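Local coordinates for protein lantibiotic dehydratase (Microbispora corallina, PDB 5EHK) that probably dehydrates residues of the precursor peptide of the lantibiotic NAI-107, in a reaction that depends on tRNA, at residues Val639-Phe642 with Ala643-Asn647. Residues are numbered along the deposited sequence; the frame is centred on the assembly and turned at random.
Sequences VSAF and AQAPN
The ring of F642 makes its apolar contact with the next residue through CD2, 4.3 Å from A643 CB; the backbone N of A643 lies obliquely near CG and CD2 of that ring. The other flat group, the amide of Q644, turns its end away from the turn, where OE1 accepts a hydrogen bond from S576 N. The CB-CG part of Q644 makes the local contact: V639 CG1 comes within 3.7 Å of Q644 CB, the two side chains crossing at about a right angle. Chi1 of Q644 (-54°) sets CG 3.5 Å from S640 O, and the bend at chi2 turns the amide off toward S576.

S640 is the N-cap of the single-turn helix 641-644. Its OG, anti to the backbone N (chi1 173°), accepts from A643 N over 3.2 Å at an N-H...O angle of 159°; the same N-H reaches S640 O weakly. That carbonyl takes Q644 N at 2.8 Å. One step on, A645 N bonds to A641 O at 3.0 Å, while A641 CB and A645 CB pack 4.1 Å apart. At A645 the backbone turns extended, ending the helix, and P646 occupies the N-cap position of helix 647-656. V639 and A645 pack on F572 of strand 566-572, A641 on R650 and F653 of helix 647-656.

The hydroxyl thus satisfies an N-H in the first turn, and two i-to-i+4 bonds close this short helix, in sequence between strand 629-634 and helix 647-656.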
# COMPACT_ATOMS: atom_id res chain seq x y z
N VAL A 639 -10.34 -26.41 -12.80
CA VAL A 639 -9.01 -26.30 -12.21
C VAL A 639 -8.62 -24.84 -12.03
O VAL A 639 -8.81 -24.01 -12.92
CB VAL A 639 -7.98 -27.08 -13.02
CG1 VAL A 639 -6.61 -26.99 -12.37
CG2 VAL A 639 -8.46 -28.50 -13.15
N SER A 640 -8.09 -24.52 -10.87
CA SER A 640 -7.76 -23.15 -10.51
C SER A 640 -6.53 -22.64 -11.23
O SER A 640 -5.41 -23.05 -10.90
CB SER A 640 -7.47 -23.09 -9.01
OG SER A 640 -6.99 -21.80 -8.66
N ALA A 641 -6.70 -21.72 -12.18
CA ALA A 641 -5.54 -21.17 -12.89
C ALA A 641 -4.54 -20.50 -11.91
O ALA A 641 -3.32 -20.62 -12.06
CB ALA A 641 -5.97 -20.21 -13.98
N PHE A 642 -5.09 -19.82 -10.90
CA PHE A 642 -4.31 -19.12 -9.89
C PHE A 642 -3.32 -20.06 -9.20
O PHE A 642 -2.12 -19.78 -9.10
CB PHE A 642 -5.27 -18.48 -8.89
CG PHE A 642 -4.62 -17.87 -7.69
CD1 PHE A 642 -4.00 -16.62 -7.76
CD2 PHE A 642 -4.66 -18.53 -6.45
CE1 PHE A 642 -3.41 -16.04 -6.64
CE2 PHE A 642 -4.08 -17.96 -5.31
CZ PHE A 642 -3.45 -16.71 -5.41
N ALA A 643 -3.82 -21.20 -8.77
CA ALA A 643 -3.01 -22.10 -7.97
C ALA A 643 -2.29 -23.16 -8.78
O ALA A 643 -1.33 -23.71 -8.32
CB ALA A 643 -3.86 -22.76 -6.89
N GLN A 644 -2.79 -23.47 -9.97
CA GLN A 644 -2.35 -24.68 -10.63
C GLN A 644 -1.79 -24.47 -12.02
O GLN A 644 -1.39 -25.45 -12.64
CB GLN A 644 -3.49 -25.67 -10.77
CG GLN A 644 -4.18 -26.01 -9.51
CD GLN A 644 -3.27 -26.70 -8.52
OE1 GLN A 644 -2.33 -27.42 -8.90
NE2 GLN A 644 -3.54 -26.47 -7.23
N ALA A 645 -1.86 -23.25 -12.56
CA ALA A 645 -1.50 -23.07 -13.98
C ALA A 645 -0.18 -22.39 -14.26
O ALA A 645 0.14 -21.37 -13.64
CB ALA A 645 -2.61 -22.37 -14.74
N PRO A 646 0.57 -22.92 -15.23
CA PRO A 646 1.73 -22.20 -15.75
C PRO A 646 1.31 -20.79 -16.18
O PRO A 646 0.18 -20.63 -16.69
CB PRO A 646 2.18 -23.05 -16.97
CG PRO A 646 1.05 -23.98 -17.26
CD PRO A 646 0.35 -24.20 -15.94
N ASN A 647 2.17 -19.80 -15.95
CA ASN A 647 1.80 -18.40 -16.21
C ASN A 647 1.13 -18.07 -17.55
O ASN A 647 0.11 -17.37 -17.57
CB ASN A 647 2.97 -17.44 -15.94
CG ASN A 647 3.33 -17.36 -14.47
OD1 ASN A 647 2.56 -17.78 -13.61
ND2 ASN A 647 4.50 -16.81 -14.18